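Long-range contacts in probable dipeptidase (Pseudomonas aeruginosa, PDB 3B40), which probably acts as a metal-dependent dipeptidase of the membrane dipeptidase family (peptidase family M19), hydrolysing dipeptides: residues 164-175 with 210-218; 298-306 with 316-327. The protein carries 11 engineered substitutions. All coordinates share one frame; numbering follows the deposited sequence.

Interaction 1: 164-175 with 210-218; sequences SYVGNNDWADSS and DVSQMSTKA. Engineered in segment 164-175: S164 (natural residue Asn), A172 (natural residue Ser).
The Q213 amide lies alongside the Y165 ring, the two planes 31° apart, with NE2 of Q213 3.6 Å from CD1 of Y165; one face of that ring carries CG2 of V166, offset toward the rim. A bend about the CB-CG bond (chi2 -98°) lays the Q213 amide beside Y165, and OE1 accepts a hydrogen bond from a water that also bridges the hydroxyls of S174 and S175. R176 binds the same OE1, so two donors grip the amide oxygen. Backbone bonds set the spacing of the two loops: S215 N donates to D173 O at 2.9 Å, and S175 N to Q213 O at 3.0 Å, flanking a single beta bridge between S174 and M214. CG of M214 lies 3.2 Å from OG of the engineered S164, and its CE 4.1 Å from CB of the engineered A172. S215 is the N-cap of helix 216-225, its OG accepting from A218 N; a water ties that OG to OD2 of D173, whose carboxylate also accepts from L188 N and G190 N. The contact thus joins the loop after strand 160-162 to the type II turn between strand 208-210 and helix 216-225, the two strands being neighbours in the parallel sheet of this TIM-barrel-clan fold.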
loop_
_atom_site.group_PDB
_atom_site.type_symbol
_atom_site.label_atom_id
_atom_site.label_comp_id
_atom_site.label_asym_id
_atom_site.label_seq_id
_atom_site.Cartn_x
_atom_site.Cartn_y
_atom_site.Cartn_z
ATOM N N SER A 164 9.785 -2.584 2.375
ATOM C CA SER A 164 9.891 -2.995 0.982
ATOM C C SER A 164 8.987 -2.280 0.043
ATOM O O SER A 164 7.956 -1.765 0.436
ATOM C CB SER A 164 9.628 -4.496 0.828
ATOM O OG SER A 164 10.546 -5.260 1.580
ATOM N N TYR A 165 9.420 -2.243 -1.210
ATOM C CA TYR A 165 8.562 -2.036 -2.355
ATOM C C TYR A 165 8.893 -3.166 -3.355
ATOM O O TYR A 165 9.356 -4.252 -2.955
ATOM C CB TYR A 165 8.790 -0.627 -2.930
ATOM C CG TYR A 165 7.797 -0.164 -3.972
ATOM C CD1 TYR A 165 6.436 0.042 -3.660
ATOM C CD2 TYR A 165 8.221 0.092 -5.274
ATOM C CE1 TYR A 165 5.513 0.491 -4.658
ATOM C CE2 TYR A 165 7.326 0.501 -6.258
ATOM C CZ TYR A 165 5.976 0.716 -5.946
ATOM O OH TYR A 165 5.125 1.157 -6.940
ATOM N N VAL A 166 8.606 -2.944 -4.627
ATOM C CA VAL A 166 9.169 -3.751 -5.730
ATOM C C VAL A 166 10.712 -3.609 -5.728
ATOM O O VAL A 166 11.239 -2.505 -5.536
ATOM C CB VAL A 166 8.553 -3.289 -7.091
ATOM C CG1 VAL A 166 9.152 -4.055 -8.245
ATOM C CG2 VAL A 166 7.041 -3.512 -7.104
ATOM N N GLY A 167 11.435 -4.717 -5.904
ATOM C CA GLY A 167 12.896 -4.694 -5.904
ATOM C C GLY A 167 13.440 -5.057 -4.529
ATOM O O GLY A 167 12.905 -4.624 -3.518
ATOM N N ASN A 168 14.469 -5.895 -4.477
ATOM C CA ASN A 168 15.139 -6.183 -3.210
ATOM C C ASN A 168 15.833 -4.927 -2.742
ATOM O O ASN A 168 16.160 -4.062 -3.554
ATOM C CB ASN A 168 16.202 -7.279 -3.379
ATOM C CG ASN A 168 15.610 -8.664 -3.640
ATOM O OD1 ASN A 168 14.476 -8.953 -3.267
ATOM N ND2 ASN A 168 16.406 -9.551 -4.248
ATOM N N ASN A 169 16.079 -4.809 -1.441
ATOM C CA ASN A 169 17.000 -3.774 -0.975
ATOM C C ASN A 169 17.888 -4.362 0.122
ATOM O O ASN A 169 17.741 -5.550 0.470
ATOM C CB ASN A 169 16.234 -2.506 -0.497
ATOM C CG ASN A 169 15.384 -2.768 0.714
ATOM O OD1 ASN A 169 15.898 -3.155 1.792
ATOM N ND2 ASN A 169 14.075 -2.557 0.573
ATOM N N ASP A 170 18.814 -3.553 0.645
ATOM C CA ASP A 170 19.848 -4.062 1.571
ATOM C C ASP A 170 19.368 -4.380 2.985
ATOM O O ASP A 170 20.112 -4.935 3.773
ATOM C CB ASP A 170 21.041 -3.108 1.638
ATOM C CG ASP A 170 21.762 -3.001 0.301
ATOM O OD1 ASP A 170 21.735 -3.959 -0.497
ATOM O OD2 ASP A 170 22.340 -1.959 0.042
ATOM N N TRP A 171 18.131 -4.027 3.293
ATOM C CA TRP A 171 17.497 -4.321 4.596
ATOM C C TRP A 171 16.563 -5.540 4.559
ATOM O O TRP A 171 16.453 -6.279 5.534
ATOM C CB TRP A 171 16.685 -3.098 5.037
ATOM C CG TRP A 171 17.510 -1.923 5.495
ATOM C CD1 TRP A 171 18.812 -1.640 5.152
ATOM C CD2 TRP A 171 17.109 -0.891 6.419
ATOM N NE1 TRP A 171 19.225 -0.470 5.778
ATOM C CE2 TRP A 171 18.199 0.008 6.553
ATOM C CE3 TRP A 171 15.929 -0.623 7.115
ATOM C CZ2 TRP A 171 18.142 1.151 7.375
ATOM C CZ3 TRP A 171 15.870 0.513 7.927
ATOM C CH2 TRP A 171 16.971 1.381 8.051
ATOM N N ALA A 172 15.863 -5.719 3.441
ATOM C CA ALA A 172 14.841 -6.756 3.340
ATOM C C ALA A 172 14.694 -7.209 1.894
ATOM O O ALA A 172 14.753 -6.373 0.973
ATOM C CB ALA A 172 13.506 -6.186 3.825
ATOM N N ASP A 173 14.454 -8.507 1.701
ATOM C CA ASP A 173 14.051 -9.053 0.380
ATOM C C ASP A 173 12.604 -8.669 0.041
ATOM O O ASP A 173 11.736 -8.637 0.914
ATOM C CB ASP A 173 14.142 -10.581 0.324
ATOM C CG ASP A 173 15.564 -11.125 0.556
ATOM O OD1 ASP A 173 16.568 -10.423 0.278
ATOM O OD2 ASP A 173 15.670 -12.284 1.027
ATOM N N SER A 174 12.336 -8.467 -1.242
ATOM C CA SER A 174 10.996 -8.124 -1.661
ATOM C C SER A 174 10.242 -9.396 -2.085
ATOM O O SER A 174 10.854 -10.394 -2.443
ATOM C CB SER A 174 11.054 -7.102 -2.799
ATOM O OG SER A 174 9.766 -6.889 -3.372
ATOM N N SER A 175 8.919 -9.356 -2.045
ATOM C CA SER A 175 8.127 -10.426 -2.648
ATOM C C SER A 175 8.192 -10.345 -4.184
ATOM O O SER A 175 7.835 -11.294 -4.891
ATOM C CB SER A 175 6.683 -10.358 -2.152
ATOM O OG SER A 175 6.009 -9.150 -2.556
ATOM N N ASP A 210 5.369 -2.088 8.808
ATOM C CA ASP A 210 4.473 -2.448 7.693
ATOM C C ASP A 210 5.117 -3.559 6.846
ATOM O O ASP A 210 6.227 -3.384 6.334
ATOM C CB ASP A 210 4.195 -1.195 6.857
ATOM C CG ASP A 210 3.317 -1.456 5.632
ATOM O OD1 ASP A 210 2.743 -2.563 5.474
ATOM O OD2 ASP A 210 3.215 -0.513 4.813
ATOM N N VAL A 211 4.441 -4.707 6.744
ATOM C CA VAL A 211 4.995 -5.835 6.046
ATOM C C VAL A 211 4.494 -6.015 4.603
ATOM O O VAL A 211 4.952 -6.919 3.927
ATOM C CB VAL A 211 4.829 -7.174 6.847
ATOM C CG1 VAL A 211 5.451 -7.026 8.247
ATOM C CG2 VAL A 211 3.365 -7.559 6.928
ATOM N N SER A 212 3.585 -5.165 4.127
ATOM C CA SER A 212 3.141 -5.269 2.724
ATOM C C SER A 212 4.364 -5.053 1.826
ATOM O O SER A 212 5.149 -4.162 2.116
ATOM C CB SER A 212 2.052 -4.237 2.401
ATOM O OG SER A 212 0.805 -4.636 2.955
ATOM N N GLN A 213 4.523 -5.897 0.787
ATOM C CA GLN A 213 5.604 -5.822 -0.230
ATOM C C GLN A 213 6.858 -6.670 0.109
ATOM O O GLN A 213 7.663 -6.986 -0.770
ATOM C CB GLN A 213 6.015 -4.374 -0.555
ATOM C CG GLN A 213 4.876 -3.364 -0.989
ATOM C CD GLN A 213 4.723 -3.149 -2.475
ATOM O OE1 GLN A 213 5.453 -3.729 -3.283
ATOM N NE2 GLN A 213 3.748 -2.272 -2.867
ATOM N N MET A 214 7.030 -6.992 1.391
ATOM C CA MET A 214 8.162 -7.758 1.902
ATOM C C MET A 214 8.027 -9.236 1.510
ATOM O O MET A 214 6.925 -9.759 1.475
ATOM C CB MET A 214 8.178 -7.656 3.444
ATOM C CG MET A 214 8.601 -6.248 3.979
ATOM S SD MET A 214 8.699 -6.054 5.795
ATOM C CE MET A 214 10.246 -6.834 6.191
ATOM N N SER A 215 9.147 -9.914 1.253
ATOM C CA SER A 215 9.155 -11.360 1.016
ATOM C C SER A 215 8.563 -12.113 2.232
ATOM O O SER A 215 8.451 -11.552 3.354
ATOM C CB SER A 215 10.588 -11.839 0.721
ATOM O OG SER A 215 11.292 -12.011 1.925
ATOM N N THR A 216 8.169 -13.359 2.015
ATOM C CA THR A 216 7.622 -14.197 3.088
ATOM C C THR A 216 8.586 -14.437 4.233
ATOM O O THR A 216 8.196 -14.327 5.398
ATOM C CB THR A 216 7.091 -15.530 2.548
ATOM O OG1 THR A 216 5.960 -15.232 1.711
ATOM C CG2 THR A 216 6.622 -16.461 3.715
ATOM N N LYS A 217 9.836 -14.741 3.909
ATOM C CA LYS A 217 10.849 -14.921 4.950
ATOM C C LYS A 217 11.122 -13.671 5.766
ATOM O O LYS A 217 11.402 -13.772 6.962
ATOM C CB LYS A 217 12.163 -15.425 4.356
ATOM C CG LYS A 217 12.111 -16.899 3.973
ATOM C CD LYS A 217 13.337 -17.253 3.109
ATOM C CE LYS A 217 13.163 -18.629 2.449
ATOM N NZ LYS A 217 12.921 -19.696 3.475
ATOM N N ALA A 218 11.050 -12.504 5.130
ATOM C CA ALA A 218 11.337 -11.255 5.825
ATOM C C ALA A 218 10.186 -10.946 6.767
ATOM O O ALA A 218 10.411 -10.530 7.898
ATOM C CB ALA A 218 11.533 -10.149 4.854
HETATM O O HOH W 1 7.067 -3.111 3.571
HETATM O O HOH W 2 13.324 -13.600 1.501
HETATM O O HOH W 3 6.598 -6.298 -3.705
HETATM O O HOH W 4 4.636 -8.931 -0.100
#

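Interaction 2: 298-306 with 316-327; sequences DYALMPGDP and FGEYASALYGIL. With MG (magnesium ion), chain D.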
loop_
_atom_site.group_PDB
_atom_site.type_symbol
_atom_site.label_atom_id
_atom_site.label_comp_id
_atom_site.label_asym_id
_atom_site.label_seq_id
_atom_site.Cartn_x
_atom_site.Cartn_y
_atom_site.Cartn_z
ATOM N N ASP A 298 2.757 -14.438 -11.412
ATOM C CA ASP A 298 3.786 -13.541 -10.897
ATOM C C ASP A 298 4.505 -12.754 -11.998
ATOM O O ASP A 298 4.801 -11.559 -11.837
ATOM C CB ASP A 298 4.794 -14.303 -10.053
ATOM C CG ASP A 298 4.204 -14.830 -8.770
ATOM O OD1 ASP A 298 3.550 -14.074 -8.032
ATOM O OD2 ASP A 298 4.415 -16.014 -8.483
ATOM N N TYR A 299 4.771 -13.427 -13.117
ATOM C CA TYR A 299 5.472 -12.803 -14.241
ATOM C C TYR A 299 4.513 -12.248 -15.289
ATOM O O TYR A 299 4.961 -11.759 -16.331
ATOM C CB TYR A 299 6.408 -13.809 -14.919
ATOM C CG TYR A 299 7.501 -14.397 -14.031
ATOM C CD1 TYR A 299 7.876 -13.786 -12.828
ATOM C CD2 TYR A 299 8.193 -15.540 -14.441
ATOM C CE1 TYR A 299 8.872 -14.342 -12.030
ATOM C CE2 TYR A 299 9.198 -16.101 -13.667
ATOM C CZ TYR A 299 9.531 -15.503 -12.472
ATOM O OH TYR A 299 10.519 -16.055 -11.732
ATOM N N ALA A 300 3.207 -12.375 -15.022
ATOM C CA ALA A 300 2.164 -11.818 -15.862
ATOM C C ALA A 300 1.945 -10.373 -15.457
ATOM O O ALA A 300 1.649 -9.524 -16.304
ATOM C CB ALA A 300 0.857 -12.590 -15.693
ATOM N N LEU A 301 2.077 -10.102 -14.157
ATOM C CA LEU A 301 1.708 -8.781 -13.599
ATOM C C LEU A 301 2.867 -7.813 -13.587
ATOM O O LEU A 301 2.700 -6.629 -13.312
ATOM C CB LEU A 301 1.114 -8.938 -12.189
ATOM C CG LEU A 301 -0.132 -9.819 -12.045
ATOM C CD1 LEU A 301 -0.531 -9.970 -10.573
ATOM C CD2 LEU A 301 -1.308 -9.263 -12.845
ATOM N N MET A 302 4.062 -8.323 -13.886
ATOM C CA MET A 302 5.249 -7.500 -13.913
ATOM C C MET A 302 6.301 -8.245 -14.735
ATOM O O MET A 302 6.229 -9.471 -14.852
ATOM C CB MET A 302 5.748 -7.287 -12.478
ATOM C CG MET A 302 6.310 -8.576 -11.867
ATOM S SD MET A 302 7.523 -8.286 -10.585
ATOM C CE MET A 302 7.800 -9.991 -10.046
ATOM N N PRO A 303 7.233 -7.514 -15.372
ATOM C CA PRO A 303 8.351 -8.184 -16.042
ATOM C C PRO A 303 9.316 -8.852 -15.059
ATOM O O PRO A 303 10.349 -8.276 -14.735
ATOM C CB PRO A 303 9.037 -7.040 -16.799
ATOM C CG PRO A 303 8.608 -5.802 -16.078
ATOM C CD PRO A 303 7.237 -6.059 -15.609
ATOM N N GLY A 304 8.988 -10.063 -14.621
ATOM C CA GLY A 304 9.708 -10.714 -13.505
ATOM C C GLY A 304 10.671 -11.836 -13.882
ATOM O O GLY A 304 11.443 -12.330 -13.048
ATOM N N ASP A 305 10.652 -12.254 -15.134
ATOM C CA ASP A 305 11.512 -13.373 -15.577
ATOM C C ASP A 305 12.973 -13.066 -15.320
ATOM O O ASP A 305 13.465 -11.999 -15.714
ATOM C CB ASP A 305 11.308 -13.684 -17.050
ATOM C CG ASP A 305 9.894 -14.093 -17.356
ATOM O OD1 ASP A 305 9.682 -15.292 -17.632
ATOM O OD2 ASP A 305 8.989 -13.219 -17.325
ATOM N N PRO A 306 13.653 -13.956 -14.587
ATOM C CA PRO A 306 15.058 -13.806 -14.182
ATOM C C PRO A 306 16.019 -13.486 -15.325
ATOM O O PRO A 306 16.885 -12.633 -15.166
ATOM C CB PRO A 306 15.366 -15.157 -13.523
ATOM C CG PRO A 306 14.063 -15.526 -12.914
ATOM C CD PRO A 306 13.060 -15.163 -13.979
ATOM N N PHE A 316 14.111 -4.234 -22.788
ATOM C CA PHE A 316 13.279 -4.208 -21.595
ATOM C C PHE A 316 12.150 -3.192 -21.745
ATOM O O PHE A 316 10.979 -3.527 -21.531
ATOM C CB PHE A 316 14.112 -3.897 -20.342
ATOM C CG PHE A 316 13.291 -3.812 -19.095
ATOM C CD1 PHE A 316 12.882 -4.972 -18.446
ATOM C CD2 PHE A 316 12.888 -2.588 -18.594
ATOM C CE1 PHE A 316 12.096 -4.912 -17.297
ATOM C CE2 PHE A 316 12.099 -2.505 -17.450
ATOM C CZ PHE A 316 11.705 -3.674 -16.797
ATOM N N GLY A 317 12.517 -1.953 -22.105
ATOM C CA GLY A 317 11.556 -0.897 -22.368
ATOM C C GLY A 317 10.408 -1.325 -23.260
ATOM O O GLY A 317 9.253 -1.122 -22.918
ATOM N N GLU A 318 10.730 -1.954 -24.390
ATOM C CA GLU A 318 9.721 -2.425 -25.334
ATOM C C GLU A 318 8.783 -3.471 -24.749
ATOM O O GLU A 318 7.559 -3.409 -24.914
ATOM C CB GLU A 318 10.397 -2.999 -26.569
ATOM C CG GLU A 318 10.505 -2.020 -27.710
ATOM C CD GLU A 318 10.867 -2.704 -28.996
ATOM O OE1 GLU A 318 11.853 -2.272 -29.651
ATOM O OE2 GLU A 318 10.177 -3.692 -29.352
ATOM N N TYR A 319 9.372 -4.451 -24.079
ATOM C CA TYR A 319 8.615 -5.523 -23.467
ATOM C C TYR A 319 7.727 -5.030 -22.307
ATOM O O TYR A 319 6.508 -5.259 -22.331
ATOM C CB TYR A 319 9.569 -6.636 -23.002
ATOM C CG TYR A 319 8.863 -7.714 -22.252
ATOM C CD1 TYR A 319 8.110 -8.668 -22.917
ATOM C CD2 TYR A 319 8.952 -7.783 -20.856
ATOM C CE1 TYR A 319 7.430 -9.667 -22.206
ATOM C CE2 TYR A 319 8.291 -8.756 -20.152
ATOM C CZ TYR A 319 7.540 -9.708 -20.819
ATOM O OH TYR A 319 6.885 -10.679 -20.093
ATOM N N ALA A 320 8.349 -4.395 -21.302
ATOM C CA ALA A 320 7.633 -3.744 -20.176
ATOM C C ALA A 320 6.469 -2.868 -20.662
ATOM O O ALA A 320 5.325 -3.033 -20.223
ATOM C CB ALA A 320 8.623 -2.910 -19.298
ATOM N N SER A 321 6.748 -1.947 -21.592
ATOM C CA SER A 321 5.673 -1.070 -22.127
ATOM C C SER A 321 4.533 -1.881 -22.693
ATOM O O SER A 321 3.376 -1.662 -22.329
ATOM C CB SER A 321 6.192 -0.099 -23.170
ATOM O OG SER A 321 7.260 0.656 -22.618
ATOM N N ALA A 322 4.856 -2.849 -23.542
ATOM C CA ALA A 322 3.839 -3.720 -24.125
ATOM C C ALA A 322 3.071 -4.553 -23.111
ATOM O O ALA A 322 1.869 -4.769 -23.275
ATOM C CB ALA A 322 4.452 -4.641 -25.194
ATOM N N LEU A 323 3.770 -5.072 -22.102
ATOM C CA LEU A 323 3.130 -5.877 -21.056
ATOM C C LEU A 323 2.095 -5.004 -20.328
ATOM O O LEU A 323 0.931 -5.383 -20.206
ATOM C CB LEU A 323 4.188 -6.444 -20.091
ATOM C CG LEU A 323 3.762 -7.229 -18.838
ATOM C CD1 LEU A 323 4.621 -8.428 -18.716
ATOM C CD2 LEU A 323 3.894 -6.394 -17.624
ATOM N N TYR A 324 2.518 -3.822 -19.894
ATOM C CA TYR A 324 1.646 -2.944 -19.145
ATOM C C TYR A 324 0.453 -2.427 -19.958
ATOM O O TYR A 324 -0.605 -2.133 -19.389
ATOM C CB TYR A 324 2.451 -1.833 -18.476
ATOM C CG TYR A 324 3.230 -2.343 -17.266
ATOM C CD1 TYR A 324 2.569 -2.954 -16.197
ATOM C CD2 TYR A 324 4.620 -2.223 -17.200
ATOM C CE1 TYR A 324 3.273 -3.437 -15.070
ATOM C CE2 TYR A 324 5.344 -2.698 -16.077
ATOM C CZ TYR A 324 4.661 -3.307 -15.026
ATOM O OH TYR A 324 5.347 -3.783 -13.937
ATOM N N GLY A 325 0.611 -2.333 -21.274
ATOM C CA GLY A 325 -0.495 -1.951 -22.166
ATOM C C GLY A 325 -1.579 -3.009 -22.184
ATOM O O GLY A 325 -2.773 -2.694 -22.163
ATOM N N ILE A 326 -1.148 -4.268 -22.251
ATOM C CA ILE A 326 -2.024 -5.437 -22.231
ATOM C C ILE A 326 -2.764 -5.541 -20.897
ATOM O O ILE A 326 -3.963 -5.875 -20.863
ATOM C CB ILE A 326 -1.203 -6.758 -22.524
ATOM C CG1 ILE A 326 -0.822 -6.834 -24.020
ATOM C CG2 ILE A 326 -1.976 -7.986 -22.101
ATOM C CD1 ILE A 326 0.360 -7.724 -24.378
ATOM N N LEU A 327 -2.051 -5.254 -19.798
ATOM C CA LEU A 327 -2.634 -5.286 -18.455
ATOM C C LEU A 327 -3.705 -4.216 -18.314
ATOM O O LEU A 327 -4.753 -4.450 -17.680
ATOM C CB LEU A 327 -1.557 -5.099 -17.380
ATOM C CG LEU A 327 -0.554 -6.246 -17.204
ATOM C CD1 LEU A 327 0.359 -5.961 -16.031
ATOM C CD2 LEU A 327 -1.229 -7.604 -17.013
HETATM MG MG MG D . 10.752 -3.850 -31.592
HETATM O O HOH W 5 7.369 -11.049 -17.482
HETATM O O HOH W 6 4.456 -11.572 -18.965
HETATM O O HOH W 7 3.782 -4.196 -11.634
#
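With CG set opposite the backbone N, F316 (chi1 178°), Y319 (175°) and L323 (175°) bring the ends of their side chains from helix 313-328 up to P303, while Y324 turns its CG beside the backbone N and brings its phenol to the same proline from another direction. P303 is the wedge of the contact. Its CB stands 3.8 Å from CE2 of Y319, at the edge of that ring and in its plane, and also 3.8 Å from CE1 of F316, whose side chain it crosses at about a right angle. On the next flank CD of P303 lies 3.4 Å from OH of Y324 and 3.9 Å from CD2 of L323; that same methyl sits over the centre of one face of the Y324 ring, so leucine, tyrosine and proline interlock. Farther along the helix L327 packs against the backbone: its CD2 approaches A300 O at 3.5 Å and its CD1 approaches L301 O. F316 also stacks on F180, and Y319 meets F289 and W311 edge-to-face, which carries the packing beyond the two segments.

No direct hydrogen bond links the segments; water does that work. Two waters join Y299 O to OH of Y319, and one of them also meets OD2 of D305, whose OD1 forms a salt bridge with R286. A third connects L301 O with OH of Y324, 2.8 Å from the water. Each phenol therefore meets P303 with ring carbons, and Y324 also with its oxygen, while its OH binds water. A300 O, by contrast, is buried under leucine methyls and has no polar partner in the model, a probable energetic cost within a mainly apolar and water-bridged interface.

Both contacts are largely buried, but interaction 1 lies nearer the middle of the chain, about 13 Å from its centre against about 21 Å for interaction 2. They share no element: 164-175 and 210-218 follow neighbouring strands of the parallel sheet, whereas 298-306 folds back on helix 313-328 in the part of the sequence between strands 261-265 and 354-357. The chemistry differs with this placement. Close to the sheet, main chain pairs directly with main chain and serine hydroxyls gather waters; farther out, a proline meets aromatic and leucine side chains, and water alone carries the polar links between segments. The two contacts stand about 20 Å apart between centres, without touching.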